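Local structure of versicolorin reductase (Brucella melitensis, 4NIM) at residues 193-198 with 254-259; 101-106 with 121-126; 152-157 with 260-265. The protein probably acts as an NAD(P)(H)-dependent oxidoreductase of the short-chain dehydrogenase/reductase family. One frame throughout, in Å; residues are numbered along the deposited sequence.

Interaction 1 of 3, residues 193-198 with 254-259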
loop_
_atom_site.group_PDB
_atom_site.type_symbol
_atom_site.label_atom_id
_atom_site.label_comp_id
_atom_site.label_asym_id
_atom_site.label_seq_id
_atom_site.Cartn_x
_atom_site.Cartn_y
_atom_site.Cartn_z
ATOM N N SER A 193 9.030 0.963 0.464
ATOM C CA SER A 193 8.150 1.060 -0.682
ATOM C C SER A 193 8.402 -0.012 -1.720
ATOM O O SER A 193 9.537 -0.355 -1.989
ATOM C CB SER A 193 8.358 2.456 -1.357
ATOM O OG SER A 193 7.484 2.555 -2.466
ATOM N N LEU A 194 7.325 -0.508 -2.305
ATOM C CA LEU A 194 7.414 -1.437 -3.400
ATOM C C LEU A 194 6.797 -0.756 -4.607
ATOM O O LEU A 194 5.608 -0.408 -4.585
ATOM C CB LEU A 194 6.695 -2.759 -3.070
ATOM C CG LEU A 194 6.926 -3.842 -4.124
ATOM C CD1 LEU A 194 8.355 -4.361 -4.067
ATOM C CD2 LEU A 194 5.930 -4.990 -3.909
ATOM N N ASN A 195 7.605 -0.537 -5.646
ATOM C CA ASN A 195 7.175 0.315 -6.748
ATOM C C ASN A 195 6.840 -0.577 -7.929
ATOM O O ASN A 195 7.729 -1.025 -8.657
ATOM C CB ASN A 195 8.208 1.372 -7.129
ATOM C CG ASN A 195 8.342 2.457 -6.081
ATOM O OD1 ASN A 195 8.575 2.157 -4.906
ATOM N ND2 ASN A 195 8.248 3.717 -6.509
ATOM N N ILE A 196 5.554 -0.786 -8.132
ATOM C CA ILE A 196 5.094 -1.833 -9.035
ATOM C C ILE A 196 4.709 -1.340 -10.401
ATOM O O ILE A 196 4.377 -0.155 -10.633
ATOM C CB ILE A 196 3.920 -2.662 -8.427
ATOM C CG1 ILE A 196 2.678 -1.799 -8.165
ATOM C CG2 ILE A 196 4.359 -3.369 -7.170
ATOM C CD1 ILE A 196 1.446 -2.630 -7.853
ATOM N N GLY A 197 4.853 -2.257 -11.350
ATOM C CA GLY A 197 4.319 -2.100 -12.697
ATOM C C GLY A 197 2.809 -2.272 -12.723
ATOM O O GLY A 197 2.152 -2.235 -11.691
ATOM N N TRP A 198 2.272 -2.481 -13.907
ATOM C CA TRP A 198 0.821 -2.575 -14.063
ATOM C C TRP A 198 0.335 -3.982 -13.666
ATOM O O TRP A 198 0.964 -4.996 -13.990
ATOM C CB TRP A 198 0.428 -2.273 -15.491
ATOM C CG TRP A 198 0.700 -0.877 -15.904
ATOM C CD1 TRP A 198 1.425 -0.476 -16.974
ATOM C CD2 TRP A 198 0.236 0.317 -15.252
ATOM N NE1 TRP A 198 1.445 0.912 -17.055
ATOM C CE2 TRP A 198 0.732 1.422 -15.998
ATOM C CE3 TRP A 198 -0.539 0.567 -14.112
ATOM C CZ2 TRP A 198 0.476 2.747 -15.638
ATOM C CZ3 TRP A 198 -0.785 1.902 -13.746
ATOM C CH2 TRP A 198 -0.273 2.966 -14.504
ATOM N N GLY A 254 13.205 2.671 4.497
ATOM C CA GLY A 254 13.467 3.770 3.570
ATOM C C GLY A 254 13.801 3.300 2.160
ATOM O O GLY A 254 14.146 4.091 1.305
ATOM N N ALA A 255 13.618 2.017 1.904
ATOM C CA ALA A 255 13.973 1.478 0.590
ATOM C C ALA A 255 12.869 1.755 -0.376
ATOM O O ALA A 255 11.698 1.764 0.006
ATOM C CB ALA A 255 14.261 -0.005 0.689
ATOM N N ILE A 256 13.261 2.029 -1.622
ATOM C CA ILE A 256 12.353 2.189 -2.764
ATOM C C ILE A 256 12.696 1.022 -3.674
ATOM O O ILE A 256 13.763 0.996 -4.272
ATOM C CB ILE A 256 12.607 3.545 -3.502
ATOM C CG1 ILE A 256 12.370 4.761 -2.596
ATOM C CG2 ILE A 256 11.762 3.622 -4.785
ATOM C CD1 ILE A 256 11.057 4.809 -1.877
ATOM N N VAL A 257 11.871 -0.033 -3.653
ATOM C CA VAL A 257 12.174 -1.278 -4.317
ATOM C C VAL A 257 11.329 -1.384 -5.597
ATOM O O VAL A 257 10.093 -1.586 -5.559
ATOM C CB VAL A 257 11.857 -2.447 -3.376
ATOM C CG1 VAL A 257 12.222 -3.777 -4.000
ATOM C CG2 VAL A 257 12.550 -2.229 -2.012
ATOM N N ASN A 258 11.983 -1.275 -6.720
ATOM C CA ASN A 258 11.302 -1.365 -8.020
ATOM C C ASN A 258 10.933 -2.798 -8.309
ATOM O O ASN A 258 11.767 -3.689 -8.214
ATOM C CB ASN A 258 12.173 -0.844 -9.121
ATOM C CG ASN A 258 12.481 0.621 -8.968
ATOM O OD1 ASN A 258 13.561 1.010 -8.477
ATOM N ND2 ASN A 258 11.524 1.429 -9.252
ATOM N N PHE A 259 9.706 -3.003 -8.734
ATOM C CA PHE A 259 9.187 -4.330 -8.984
ATOM C C PHE A 259 8.454 -4.334 -10.298
ATOM O O PHE A 259 7.269 -4.077 -10.338
ATOM C CB PHE A 259 8.269 -4.763 -7.861
ATOM C CG PHE A 259 7.955 -6.233 -7.867
ATOM C CD1 PHE A 259 6.910 -6.728 -8.641
ATOM C CD2 PHE A 259 8.724 -7.125 -7.152
ATOM C CE1 PHE A 259 6.609 -8.098 -8.680
ATOM C CE2 PHE A 259 8.426 -8.499 -7.158
ATOM C CZ PHE A 259 7.396 -8.982 -7.958
#
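Around the Phe259 ring, Leu194 CD1 and Ile196 CG2 both approach obliquely. The closer apolar meeting is at the ring's stem, where Leu194 CD1 lies 3.8 Å from Phe259 CB; Val257 CG1 adds a neighbour to the same methyl group at 3.9 Å. The Asn195 amide, also flat, is approached at OD1 by the Ile256 CG2 methyl (3.5 Å), while Asn258 ND2 reaches the Asn195 CB. The backbones pair in parallel register between the two side-chain layers: Ser193 N to Ala255 O, Val257 N to Ser193 O, Asn195 N to Val257 O (2.7 Å, 174° at the hydrogen), Phe259 N to Asn195 O, and a longer Gly197 N to Phe259 O bond of 3.2 Å. The axes of strands 193-196 and 256-259 make 27°, in keeping with the twist of a parallel sheet. Leu194, Ile196, Val257 and Phe259 share one face, next to helix 234-245; Ser193, Asn195 and Asn258 share the other with the apolar Ile256. There Ser193 OG, anti to its backbone N (chi1 -179°), donates to Asn195 OD1 over 2.7 Å, and Asn195 ND2 bonds to Asp174 OD2 and Ser153 O, so the buried amide has its polar atoms satisfied and its rotation set.

Interaction 2 of 3, residues 101-106 with 121-126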
loop_
_atom_site.group_PDB
_atom_site.type_symbol
_atom_site.label_atom_id
_atom_site.label_comp_id
_atom_site.label_asym_id
_atom_site.label_seq_id
_atom_site.Cartn_x
_atom_site.Cartn_y
_atom_site.Cartn_z
ATOM N N ALA A 101 -4.074 0.182 -1.407
ATOM C CA ALA A 101 -5.114 0.830 -2.169
ATOM C C ALA A 101 -4.462 1.834 -3.134
ATOM O O ALA A 101 -3.419 2.331 -2.833
ATOM C CB ALA A 101 -6.037 1.582 -1.251
ATOM N N GLY A 102 -5.087 2.108 -4.265
ATOM C CA GLY A 102 -4.659 3.201 -5.107
ATOM C C GLY A 102 -5.691 3.474 -6.152
ATOM O O GLY A 102 -6.474 2.616 -6.468
ATOM N N LEU A 103 -5.673 4.677 -6.700
ATOM C CA LEU A 103 -6.501 5.001 -7.812
ATOM C C LEU A 103 -5.595 5.198 -9.003
ATOM O O LEU A 103 -4.502 5.739 -8.881
ATOM C CB LEU A 103 -7.199 6.339 -7.602
ATOM C CG LEU A 103 -8.464 6.483 -6.825
ATOM C CD1 LEU A 103 -8.918 7.957 -6.951
ATOM C CD2 LEU A 103 -9.524 5.514 -7.343
ATOM N N THR A 104 -6.096 4.846 -10.178
ATOM C CA THR A 104 -5.335 5.011 -11.394
ATOM C C THR A 104 -6.059 5.872 -12.471
ATOM O O THR A 104 -5.811 5.704 -13.661
ATOM C CB THR A 104 -5.041 3.630 -12.000
ATOM O OG1 THR A 104 -6.292 3.027 -12.308
ATOM C CG2 THR A 104 -4.264 2.748 -11.027
ATOM N N ASP A 105 -6.920 6.792 -12.046
ATOM C CA ASP A 105 -7.548 7.758 -12.954
ATOM C C ASP A 105 -6.512 8.440 -13.858
ATOM O O ASP A 105 -5.446 8.847 -13.402
ATOM C CB ASP A 105 -8.288 8.878 -12.194
ATOM C CG ASP A 105 -9.485 8.370 -11.408
ATOM O OD1 ASP A 105 -9.380 7.263 -10.850
ATOM O OD2 ASP A 105 -10.531 9.068 -11.373
ATOM N N ARG A 106 -6.901 8.579 -15.123
ATOM C CA ARG A 106 -6.064 9.106 -16.183
ATOM C C ARG A 106 -6.331 10.565 -16.487
ATOM O O ARG A 106 -7.422 11.059 -16.264
ATOM C CB ARG A 106 -6.313 8.281 -17.464
ATOM C CG ARG A 106 -5.822 6.842 -17.307
ATOM C CD ARG A 106 -6.423 5.867 -18.298
ATOM N NE ARG A 106 -7.861 5.850 -18.021
ATOM C CZ ARG A 106 -8.848 6.129 -18.882
ATOM N NH1 ARG A 106 -8.600 6.365 -20.170
ATOM N NH2 ARG A 106 -10.106 6.148 -18.434
ATOM N N PHE A 121 -4.534 12.414 -5.428
ATOM C CA PHE A 121 -3.713 12.749 -4.236
ATOM C C PHE A 121 -4.366 12.290 -2.940
ATOM O O PHE A 121 -3.675 11.876 -2.016
ATOM C CB PHE A 121 -3.337 14.228 -4.205
ATOM C CG PHE A 121 -2.165 14.531 -5.044
ATOM C CD1 PHE A 121 -2.285 14.603 -6.417
ATOM C CD2 PHE A 121 -0.916 14.619 -4.485
ATOM C CE1 PHE A 121 -1.170 14.783 -7.201
ATOM C CE2 PHE A 121 0.205 14.815 -5.261
ATOM C CZ PHE A 121 0.065 14.890 -6.635
ATOM N N ALA A 122 -5.701 12.361 -2.864
ATOM C CA ALA A 122 -6.400 11.964 -1.688
ATOM C C ALA A 122 -6.195 10.463 -1.399
ATOM O O ALA A 122 -5.951 10.085 -0.243
ATOM C CB ALA A 122 -7.896 12.266 -1.800
ATOM N N VAL A 123 -6.283 9.620 -2.424
ATOM C CA VAL A 123 -6.218 8.166 -2.208
ATOM C C VAL A 123 -4.755 7.714 -2.233
ATOM O O VAL A 123 -4.373 6.887 -1.445
ATOM C CB VAL A 123 -7.039 7.357 -3.246
ATOM C CG1 VAL A 123 -6.856 5.843 -3.060
ATOM C CG2 VAL A 123 -8.521 7.731 -3.152
ATOM N N ASN A 124 -3.946 8.284 -3.129
ATOM C CA ASN A 124 -2.592 7.741 -3.360
ATOM C C ASN A 124 -1.522 8.311 -2.401
ATOM O O ASN A 124 -0.461 7.684 -2.229
ATOM C CB ASN A 124 -2.145 7.919 -4.783
ATOM C CG ASN A 124 -2.994 7.152 -5.756
ATOM O OD1 ASN A 124 -3.674 6.190 -5.386
ATOM N ND2 ASN A 124 -2.897 7.503 -6.998
ATOM N N THR A 125 -1.818 9.441 -1.762
ATOM C CA THR A 125 -0.827 10.166 -0.988
ATOM C C THR A 125 -1.359 10.532 0.376
ATOM O O THR A 125 -0.699 10.266 1.381
ATOM C CB THR A 125 -0.347 11.477 -1.739
ATOM O OG1 THR A 125 -0.058 11.196 -3.136
ATOM C CG2 THR A 125 0.873 11.977 -1.085
ATOM N N ARG A 126 -2.517 11.202 0.436
ATOM C CA ARG A 126 -3.078 11.648 1.719
ATOM C C ARG A 126 -3.541 10.440 2.597
ATOM O O ARG A 126 -3.320 10.410 3.821
ATOM C CB ARG A 126 -4.248 12.602 1.482
ATOM C CG ARG A 126 -4.696 13.316 2.743
ATOM C CD ARG A 126 -5.700 14.402 2.446
ATOM N NE ARG A 126 -6.993 13.879 2.076
ATOM C CZ ARG A 126 -7.956 14.591 1.503
ATOM N NH1 ARG A 126 -7.757 15.872 1.214
ATOM N NH2 ARG A 126 -9.107 14.030 1.177
HETATM O O HOH W 1 -3.386 4.265 -0.764
#
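Asn124 OD1 accepts the backbone N-H of Leu103 at 2.8 Å, in the amide plane and on a lone pair, with 161° at the hydrogen. The other branch of the same amide answers: Asn124 ND2 donates to Leu103 O at 3.0 Å, nearly straight at 170°, again on a lone pair. One flat carboxamide thus reads both backbone polar groups of Leu103, which fixes its rotation. Asn124 CG, anti to the carbonyl carbon (chi1 -64°), is carried toward the loop. Asn124 ND2 has a further partner in Ser169 OG. Asn124 OD1 also comes within 3.2 Å of Gly102 CA, an approach that the lack of a side chain there suits. Beside this polar pair, Leu103 and Val123 cross at about a right angle, Leu103 CD1 meeting Val123 CG2 at 3.8 Å. A water lies 2.8 Å from Ala101 O and 2.9 Å from Val123 O, linking the backbones. The helix here makes a wider pi-type turn, Phe121 O receiving both Thr125 N and Arg126 N. An asparagine at such an irregular turn is consistent with the family's Asn-Ser-Tyr-Lys tetrad. The contact joins the loop after strand 96-99 to helix 114-142, with Tyr166, Ser169 and Lys170 of helix 164-183 against Asn124.

Interaction 3 of 3, residues 152-157 with 260-265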
loop_
_atom_site.group_PDB
_atom_site.type_symbol
_atom_site.label_atom_id
_atom_site.label_comp_id
_atom_site.label_asym_id
_atom_site.label_seq_id
_atom_site.Cartn_x
_atom_site.Cartn_y
_atom_site.Cartn_z
ATOM N N SER A 152 3.762 1.781 -4.211
ATOM C CA SER A 152 3.892 2.909 -5.096
ATOM C C SER A 152 4.025 2.354 -6.523
ATOM O O SER A 152 3.506 1.283 -6.811
ATOM C CB SER A 152 5.088 3.761 -4.705
ATOM O OG SER A 152 5.156 4.935 -5.486
ATOM N N SER A 153 4.605 3.137 -7.440
ATOM C CA SER A 153 4.557 2.792 -8.850
ATOM C C SER A 153 5.891 2.955 -9.542
ATOM O O SER A 153 6.703 3.802 -9.158
ATOM C CB SER A 153 3.490 3.689 -9.510
ATOM O OG SER A 153 3.413 3.486 -10.907
ATOM N N MET A 154 6.081 2.253 -10.660
ATOM C CA MET A 154 7.226 2.512 -11.540
ATOM C C MET A 154 7.121 3.880 -12.186
ATOM O O MET A 154 8.065 4.387 -12.752
ATOM C CB MET A 154 7.365 1.447 -12.643
ATOM C CG MET A 154 7.802 0.107 -12.097
ATOM S SD MET A 154 9.446 0.055 -11.320
ATOM C CE MET A 154 10.538 0.323 -12.672
ATOM N N SER A 155 5.923 4.468 -12.143
ATOM C CA SER A 155 5.675 5.795 -12.654
ATOM C C SER A 155 6.135 6.951 -11.754
ATOM O O SER A 155 6.093 8.143 -12.165
ATOM C CB SER A 155 4.161 5.937 -12.922
ATOM O OG SER A 155 3.717 5.064 -13.905
ATOM N N SER A 156 6.677 6.627 -10.573
ATOM C CA SER A 156 6.881 7.621 -9.552
ATOM C C SER A 156 8.056 8.564 -9.787
ATOM O O SER A 156 8.189 9.555 -9.083
ATOM C CB SER A 156 7.039 6.921 -8.215
ATOM O OG SER A 156 8.266 6.271 -8.123
ATOM N N MET A 157 8.944 8.245 -10.728
ATOM C CA MET A 157 10.024 9.155 -11.020
ATOM C C MET A 157 9.602 10.264 -11.993
ATOM O O MET A 157 10.113 11.357 -11.927
ATOM C CB MET A 157 11.235 8.398 -11.568
ATOM C CG MET A 157 12.294 9.316 -12.096
ATOM S SD MET A 157 13.807 8.397 -12.464
ATOM C CE MET A 157 14.240 7.725 -10.880
ATOM N N ASP A 260 9.140 -4.722 -11.360
ATOM C CA ASP A 260 8.572 -4.630 -12.722
ATOM C C ASP A 260 9.586 -5.178 -13.713
ATOM O O ASP A 260 10.788 -5.231 -13.396
ATOM C CB ASP A 260 8.273 -3.131 -13.121
ATOM C CG ASP A 260 7.411 -3.015 -14.381
ATOM O OD1 ASP A 260 6.535 -3.871 -14.583
ATOM O OD2 ASP A 260 7.617 -2.080 -15.190
ATOM N N GLN A 261 9.107 -5.540 -14.900
ATOM C CA GLN A 261 9.983 -5.876 -16.016
ATOM C C GLN A 261 10.383 -4.597 -16.837
ATOM O O GLN A 261 10.239 -4.520 -18.041
ATOM C CB GLN A 261 9.373 -6.951 -16.871
ATOM C CG GLN A 261 9.355 -8.265 -16.082
ATOM C CD GLN A 261 8.895 -9.454 -16.866
ATOM O OE1 GLN A 261 7.910 -9.348 -17.607
ATOM N NE2 GLN A 261 9.586 -10.625 -16.690
ATOM N N SER A 262 10.920 -3.652 -16.127
ATOM C CA SER A 262 11.467 -2.409 -16.682
ATOM C C SER A 262 12.428 -1.868 -15.624
ATOM O O SER A 262 12.415 -2.331 -14.468
ATOM C CB SER A 262 10.376 -1.421 -16.998
ATOM O OG SER A 262 9.808 -0.793 -15.824
ATOM N N VAL A 263 13.244 -0.887 -16.015
ATOM C CA VAL A 263 14.366 -0.466 -15.209
ATOM C C VAL A 263 14.533 1.041 -15.419
ATOM O O VAL A 263 14.751 1.485 -16.530
ATOM C CB VAL A 263 15.660 -1.225 -15.629
ATOM C CG1 VAL A 263 16.833 -0.676 -14.807
ATOM C CG2 VAL A 263 15.517 -2.751 -15.364
ATOM N N TRP A 264 14.370 1.830 -14.366
ATOM C CA TRP A 264 14.536 3.273 -14.482
ATOM C C TRP A 264 15.880 3.648 -15.079
ATOM O O TRP A 264 16.931 3.137 -14.661
ATOM C CB TRP A 264 14.402 3.911 -13.091
ATOM C CG TRP A 264 13.023 4.011 -12.584
ATOM C CD1 TRP A 264 11.875 3.820 -13.281
ATOM C CD2 TRP A 264 12.641 4.364 -11.257
ATOM N NE1 TRP A 264 10.790 4.059 -12.476
ATOM C CE2 TRP A 264 11.233 4.373 -11.216
ATOM C CE3 TRP A 264 13.351 4.635 -10.083
ATOM C CZ2 TRP A 264 10.514 4.668 -10.053
ATOM C CZ3 TRP A 264 12.612 4.916 -8.876
ATOM C CH2 TRP A 264 11.211 4.953 -8.894
ATOM N N GLY A 265 15.850 4.573 -16.040
ATOM C CA GLY A 265 17.022 5.099 -16.675
ATOM C C GLY A 265 17.731 4.164 -17.640
ATOM O O GLY A 265 18.843 4.449 -18.033
#
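Met154 turns its chain back on itself, bent at chi2 (-63°) and chi3 (-67°), and this delivers its CE methyl over one face of the Trp264 indole. CE stands 4.1 Å from the centroid of the five-membered ring, a CH-pi contact, with SD obliquely placed in a Met-aromatic contact. On the opposite face Met157 CB lies 4.1 Å from the six-membered-ring centroid, 13° off the ring normal. Met157 was modelled in two conformers, so the very close approach of its CE to the ring is doubtful. The edge is polar: Trp264 NE1 donates to Met154 O at 2.8 Å, almost in the ring plane, and Ser156 OG comes within 3.3 Å of Trp264 CH2 while its own strong partner is Asp174 OD2. The indole is therefore held by one N-H bond, with Met154 over one face and, in the conformer given, Met157 over the other. Met154 CG presses on Asp260 CB (3.4 Å), and Met154 CE reaches Ser262 OG, which donates to Asp260 OD2 at 2.6 Å. Ser153 OG accepts Ser155 N, an ST turn just where the strand ends; its weak bond to Tyr166 OH, thirteen residues on, is consistent with the SDR catalytic serine. The contact fastens the loop following edge strand 256-259 to the C-terminal end of strand 147-153, across strand 190-196, where Asn195 touches Trp264, with helix 164-183 adjoining the serines.

In the fold
All three contacts lie on or beside one parallel, Rossmann-type sheet with its covering helices. Along the chain, interaction 2 closes before the others open, and interaction 1 falls between the two segments of interaction 3. Interactions 1 and 3 have centres about 8 Å apart and touch: Leu194 O lies 2.9 Å from Ser152 N, joining neighbouring strands 190-196 and 147-153. Interaction 2 stands apart, its centre about 16 Å from that of interaction 1 and 17 Å from that of interaction 3. Helix 164-183 adjoins all three. It carries Tyr166 and Lys170, spaced as in the SDR Tyr-x-x-x-Lys motif, which suggests that interactions 2 and 3, through Asn124 and Ser153, border the probable active site, while interaction 1 extends the sheet to its outermost strand.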